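Local coordinates for protein MstE (Scytonema sp. PCC 10023, PDB 6SBF) that probably acts as a class II (type II) terpene cyclase that folds linear isoprenoid chains into polycyclic merosterol-type scaffolds, at residues 262-276 / 287-299. The protein carries 1 engineered substitution. Sequence-based numbering, arbitrary orientation.
Sequences NGSTFATAWCLRLLL and ARAAAIGWLLEQQ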
loop_
_atom_site.group_PDB
_atom_site.type_symbol
_atom_site.label_atom_id
_atom_site.label_comp_id
_atom_site.label_asym_id
_atom_site.label_seq_id
_atom_site.Cartn_x
_atom_site.Cartn_y
_atom_site.Cartn_z
ATOM N N ASN A 262 -8.599 -4.665 -19.083
ATOM C CA ASN A 262 -7.530 -4.113 -19.960
ATOM C C ASN A 262 -6.482 -3.418 -19.077
ATOM O O ASN A 262 -5.669 -2.666 -19.619
ATOM C CB ASN A 262 -8.068 -3.187 -21.063
ATOM C CG ASN A 262 -8.937 -3.982 -22.028
ATOM O OD1 ASN A 262 -8.440 -4.863 -22.708
ATOM N ND2 ASN A 262 -10.202 -3.679 -22.039
ATOM N N GLY A 263 -6.448 -3.701 -17.783
ATOM C CA GLY A 263 -5.307 -3.352 -16.923
ATOM C C GLY A 263 -5.660 -2.396 -15.786
ATOM O O GLY A 263 -6.259 -1.329 -15.994
ATOM N N SER A 264 -5.234 -2.776 -14.585
ATOM C CA SER A 264 -5.330 -1.972 -13.361
ATOM C C SER A 264 -3.999 -1.219 -13.140
ATOM O O SER A 264 -2.942 -1.884 -13.026
ATOM C CB SER A 264 -5.595 -2.827 -12.183
ATOM O OG SER A 264 -5.259 -2.155 -10.991
ATOM N N THR A 265 -4.023 0.092 -13.068
ATOM C CA THR A 265 -2.811 0.861 -12.798
ATOM C C THR A 265 -2.233 0.500 -11.443
ATOM O O THR A 265 -0.986 0.327 -11.338
ATOM C CB THR A 265 -3.062 2.352 -12.967
ATOM O OG1 THR A 265 -4.203 2.710 -12.219
ATOM C CG2 THR A 265 -3.243 2.739 -14.425
ATOM N N PHE A 266 -3.042 0.348 -10.423
ATOM C CA PHE A 266 -2.592 0.005 -9.060
ATOM C C PHE A 266 -1.971 -1.368 -9.016
ATOM O O PHE A 266 -0.867 -1.555 -8.445
ATOM C CB PHE A 266 -3.746 0.175 -8.069
ATOM C CG PHE A 266 -3.451 -0.065 -6.620
ATOM C CD1 PHE A 266 -2.747 0.884 -5.883
ATOM C CD2 PHE A 266 -3.931 -1.173 -5.955
ATOM C CE1 PHE A 266 -2.545 0.687 -4.523
ATOM C CE2 PHE A 266 -3.792 -1.366 -4.614
ATOM C CZ PHE A 266 -3.084 -0.415 -3.892
ATOM N N ALA A 267 -2.653 -2.373 -9.550
ATOM C CA ALA A 267 -2.163 -3.751 -9.471
ATOM C C ALA A 267 -0.886 -3.826 -10.321
ATOM O O ALA A 267 0.014 -4.596 -9.967
ATOM C CB ALA A 267 -3.224 -4.741 -9.920
ATOM N N THR A 268 -0.836 -3.160 -11.457
ATOM C CA THR A 268 0.345 -3.211 -12.345
ATOM C C THR A 268 1.566 -2.574 -11.645
ATOM O O THR A 268 2.662 -3.139 -11.728
ATOM C CB THR A 268 0.080 -2.560 -13.700
ATOM O OG1 THR A 268 -1.021 -3.247 -14.307
ATOM C CG2 THR A 268 1.254 -2.601 -14.617
ATOM N N ALA A 269 1.375 -1.480 -10.939
ATOM C CA ALA A 269 2.491 -0.806 -10.238
ATOM C C ALA A 269 3.003 -1.726 -9.134
ATOM O O ALA A 269 4.248 -1.874 -8.984
ATOM C CB ALA A 269 1.994 0.508 -9.673
ATOM N N TRP A 270 2.117 -2.382 -8.395
ATOM C CA TRP A 270 2.601 -3.303 -7.362
ATOM C C TRP A 270 3.289 -4.510 -8.011
ATOM O O TRP A 270 4.283 -5.001 -7.446
ATOM C CB TRP A 270 1.476 -3.684 -6.377
ATOM C CG TRP A 270 1.262 -2.615 -5.344
ATOM C CD1 TRP A 270 0.229 -1.735 -5.186
ATOM C CD2 TRP A 270 2.202 -2.301 -4.291
ATOM N NE1 TRP A 270 0.451 -0.919 -4.112
ATOM C CE2 TRP A 270 1.664 -1.211 -3.567
ATOM C CE3 TRP A 270 3.443 -2.794 -3.923
ATOM C CZ2 TRP A 270 2.336 -0.669 -2.462
ATOM C CZ3 TRP A 270 4.076 -2.286 -2.823
ATOM C CH2 TRP A 270 3.544 -1.229 -2.130
ATOM N N CYS A 271 2.759 -5.015 -9.126
ATOM C CA CYS A 271 3.431 -6.140 -9.790
ATOM C C CYS A 271 4.827 -5.711 -10.259
ATOM O O CYS A 271 5.768 -6.530 -10.192
ATOM C CB CYS A 271 2.558 -6.640 -10.920
ATOM S SG CYS A 271 3.040 -8.225 -11.579
ATOM N N LEU A 272 4.964 -4.506 -10.749
ATOM C CA LEU A 272 6.283 -3.986 -11.201
ATOM C C LEU A 272 7.242 -3.996 -10.007
ATOM O O LEU A 272 8.411 -4.459 -10.173
ATOM C CB LEU A 272 6.088 -2.635 -11.849
ATOM C CG LEU A 272 7.354 -1.907 -12.280
ATOM C CD1 LEU A 272 8.194 -2.786 -13.187
ATOM C CD2 LEU A 272 7.017 -0.582 -12.931
ATOM N N ARG A 273 6.808 -3.562 -8.830
ATOM C CA ARG A 273 7.686 -3.598 -7.657
ATOM C C ARG A 273 8.076 -5.066 -7.352
ATOM O O ARG A 273 9.255 -5.319 -7.051
ATOM C CB ARG A 273 7.001 -3.000 -6.445
ATOM C CG ARG A 273 7.058 -1.520 -6.469
ATOM C CD ARG A 273 6.544 -0.876 -5.191
ATOM N NE ARG A 273 7.156 -1.233 -3.895
ATOM C CZ ARG A 273 7.088 -0.463 -2.798
ATOM N NH1 ARG A 273 6.643 0.775 -2.866
ATOM N NH2 ARG A 273 7.469 -0.934 -1.621
ATOM N N LEU A 274 7.132 -5.976 -7.399
ATOM C CA LEU A 274 7.435 -7.406 -7.149
ATOM C C LEU A 274 8.515 -7.894 -8.120
ATOM O O LEU A 274 9.463 -8.610 -7.704
ATOM C CB LEU A 274 6.152 -8.204 -7.288
ATOM C CG LEU A 274 6.290 -9.730 -7.255
ATOM C CD1 LEU A 274 6.904 -10.274 -6.004
ATOM C CD2 LEU A 274 4.881 -10.327 -7.450
ATOM N N LEU A 275 8.417 -7.526 -9.364
ATOM C CA LEU A 275 9.325 -8.024 -10.428
ATOM C C LEU A 275 10.749 -7.436 -10.277
ATOM O O LEU A 275 11.664 -7.970 -10.873
ATOM C CB LEU A 275 8.773 -7.746 -11.823
ATOM C CG LEU A 275 7.484 -8.507 -12.185
ATOM C CD1 LEU A 275 6.952 -7.975 -13.490
ATOM C CD2 LEU A 275 7.708 -9.994 -12.220
ATOM N N LEU A 276 10.935 -6.390 -9.472
ATOM C CA LEU A 276 12.285 -5.852 -9.196
ATOM C C LEU A 276 13.049 -6.792 -8.286
ATOM O O LEU A 276 14.271 -6.569 -8.110
ATOM C CB LEU A 276 12.159 -4.486 -8.569
ATOM C CG LEU A 276 11.594 -3.431 -9.523
ATOM C CD1 LEU A 276 11.356 -2.171 -8.767
ATOM C CD2 LEU A 276 12.606 -3.166 -10.651
ATOM N N ALA A 287 9.396 -8.201 -18.929
ATOM C CA ALA A 287 8.072 -7.934 -18.352
ATOM C C ALA A 287 8.066 -6.564 -17.687
ATOM O O ALA A 287 7.120 -5.795 -17.840
ATOM C CB ALA A 287 7.738 -9.044 -17.395
ATOM N N ARG A 288 9.115 -6.268 -16.933
ATOM C CA ARG A 288 9.210 -4.922 -16.353
ATOM C C ARG A 288 9.197 -3.825 -17.415
ATOM O O ARG A 288 8.528 -2.768 -17.219
ATOM C CB ARG A 288 10.438 -4.767 -15.469
ATOM C CG ARG A 288 10.378 -5.619 -14.214
ATOM C CD ARG A 288 11.336 -5.161 -13.117
ATOM N NE ARG A 288 12.689 -4.965 -13.646
ATOM C CZ ARG A 288 13.625 -5.902 -13.794
ATOM N NH1 ARG A 288 13.571 -7.052 -13.147
ATOM N NH2 ARG A 288 14.679 -5.615 -14.522
ATOM N N ALA A 289 9.945 -3.998 -18.489
ATOM C CA ALA A 289 10.002 -3.014 -19.565
ATOM C C ALA A 289 8.613 -2.817 -20.148
ATOM O O ALA A 289 8.215 -1.689 -20.454
ATOM C CB ALA A 289 10.980 -3.477 -20.615
ATOM N N ALA A 290 7.855 -3.904 -20.312
ATOM C CA ALA A 290 6.470 -3.822 -20.852
ATOM C C ALA A 290 5.551 -3.055 -19.897
ATOM O O ALA A 290 4.765 -2.217 -20.344
ATOM C CB ALA A 290 5.930 -5.222 -21.198
ATOM N N ALA A 291 5.662 -3.331 -18.608
ATOM C CA ALA A 291 4.853 -2.674 -17.568
ATOM C C ALA A 291 5.178 -1.180 -17.536
ATOM O O ALA A 291 4.273 -0.331 -17.443
ATOM C CB ALA A 291 5.103 -3.305 -16.236
ATOM N N ILE A 292 6.462 -0.854 -17.613
ATOM C CA ILE A 292 6.868 0.581 -17.653
ATOM C C ILE A 292 6.195 1.223 -18.869
ATOM O O ILE A 292 5.638 2.348 -18.756
ATOM C CB ILE A 292 8.403 0.723 -17.676
ATOM C CG1 ILE A 292 8.996 0.326 -16.333
ATOM C CG2 ILE A 292 8.794 2.134 -18.076
ATOM C CD1 ILE A 292 10.512 0.111 -16.393
ATOM N N GLY A 293 6.308 0.610 -20.045
ATOM C CA GLY A 293 5.746 1.241 -21.238
ATOM C C GLY A 293 4.246 1.460 -21.101
ATOM O O GLY A 293 3.721 2.525 -21.485
ATOM N N TRP A 294 3.534 0.475 -20.573
ATOM C CA TRP A 294 2.074 0.599 -20.458
ATOM C C TRP A 294 1.728 1.700 -19.445
ATOM O O TRP A 294 0.859 2.542 -19.713
ATOM C CB TRP A 294 1.483 -0.745 -20.055
ATOM C CG TRP A 294 -0.014 -0.688 -19.993
ATOM C CD1 TRP A 294 -0.876 -0.819 -21.041
ATOM C CD2 TRP A 294 -0.791 -0.540 -18.800
ATOM N NE1 TRP A 294 -2.161 -0.730 -20.554
ATOM C CE2 TRP A 294 -2.148 -0.599 -19.190
ATOM C CE3 TRP A 294 -0.500 -0.404 -17.441
ATOM C CZ2 TRP A 294 -3.181 -0.479 -18.271
ATOM C CZ3 TRP A 294 -1.515 -0.301 -16.517
ATOM C CH2 TRP A 294 -2.847 -0.353 -16.929
ATOM N N LEU A 295 2.454 1.724 -18.320
ATOM C CA LEU A 295 2.154 2.786 -17.326
ATOM C C LEU A 295 2.471 4.175 -17.938
ATOM O O LEU A 295 1.688 5.115 -17.719
ATOM C CB LEU A 295 2.967 2.533 -16.046
ATOM C CG LEU A 295 2.489 1.351 -15.230
ATOM C CD1 LEU A 295 3.514 0.970 -14.149
ATOM C CD2 LEU A 295 1.158 1.632 -14.575
ATOM N N LEU A 296 3.557 4.300 -18.701
ATOM C CA LEU A 296 3.836 5.593 -19.336
ATOM C C LEU A 296 2.665 6.001 -20.250
ATOM O O LEU A 296 2.262 7.167 -20.248
ATOM C CB LEU A 296 5.145 5.587 -20.129
ATOM C CG LEU A 296 6.393 5.397 -19.296
ATOM C CD1 LEU A 296 7.624 5.248 -20.191
ATOM C CD2 LEU A 296 6.569 6.539 -18.346
ATOM N N GLU A 297 2.144 5.050 -21.025
ATOM C CA GLU A 297 1.037 5.357 -21.976
ATOM C C GLU A 297 -0.260 5.724 -21.255
ATOM O O GLU A 297 -1.000 6.558 -21.814
ATOM C CB GLU A 297 0.821 4.206 -22.989
ATOM C CG GLU A 297 -0.296 4.458 -24.014
ATOM C CD GLU A 297 -0.184 3.582 -25.249
ATOM O OE1 GLU A 297 -0.856 3.909 -26.258
ATOM O OE2 GLU A 297 0.565 2.568 -25.194
ATOM N N GLN A 298 -0.487 5.168 -20.070
ATOM C CA GLN A 298 -1.747 5.350 -19.305
ATOM C C GLN A 298 -1.786 6.665 -18.561
ATOM O O GLN A 298 -2.836 7.025 -18.075
ATOM C CB GLN A 298 -2.002 4.179 -18.362
ATOM C CG GLN A 298 -2.189 2.845 -19.087
ATOM C CD GLN A 298 -3.402 2.857 -19.999
ATOM O OE1 GLN A 298 -4.466 3.204 -19.575
ATOM N NE2 GLN A 298 -3.232 2.510 -21.261
ATOM N N GLN A 299 -0.645 7.341 -18.386
ATOM C CA GLN A 299 -0.658 8.565 -17.548
ATOM C C GLN A 299 -1.600 9.591 -18.178
ATOM O O GLN A 299 -1.591 9.775 -19.399
ATOM C CB GLN A 299 0.764 9.104 -17.457
ATOM C CG GLN A 299 0.909 10.188 -16.384
ATOM C CD GLN A 299 2.372 10.575 -16.172
ATOM O OE1 GLN A 299 3.213 10.281 -17.031
ATOM N NE2 GLN A 299 2.651 11.163 -15.010
HETATM O O HOH W 1 -4.766 -1.357 -21.783
#
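Arg288 runs along the C-terminal end of helix 265-275, passing Leu272, Leu275 and Leu276 in turn before its tip returns to Leu275 O. Its CB lies 3.8 Å from Leu272 CD1; CG touches that methyl and, at 3.6 Å, Leu275 CB. CD packs on Leu276 CD2 at 3.4 Å, and the bend at chi3 (-50°) sets the direction of NE and the guanidinium beyond it. NH1 donates to Leu275 O over 3.1 Å (N-H...O angle 162°). The carbonyl oxygen sits at the guanidinium edge, close to its plane, whereas NH1 stands above the plane of the carbonyl; NH2 donates instead to Met366 O near the chain end. A methionine here has no N-H groups, which would probably leave Leu275 O and Met366 O without this shared partner. The two helices form an antiparallel hairpin, their axes 9.9 Å apart at closest approach, within the alpha6-alpha6 barrel of this squalene-hopene-cyclase relative. Midway along, Leu272 is a knob in the hole made by Arg288, Ala291, Ile292 and Leu295: with CG anti to the backbone N (chi1 176°), its branched end comes nearer the partner helix, where CD2 meets Leu295 CD1 and Ile292 CG1, both at 4.0 Å. At the other end, the indole of Trp294 lies against the approach to helix 265-275. Gln298 CG, four residues further on, covers one face, and a water in the ring plane accepts from NE1 and donates to Asn262 O. CZ2 lies 3.8 Å from Gly263 CA, and a CB there would point into the ring; the backbone angles would also press it against Asn262 O. Thr268 OG1 approaches CZ3 obliquely while donating to Ser264 O over 2.7 Å. That carbonyl also accepts from Thr268 N, on the opposite face of its plane; Ser264 OG caps Ala267 N.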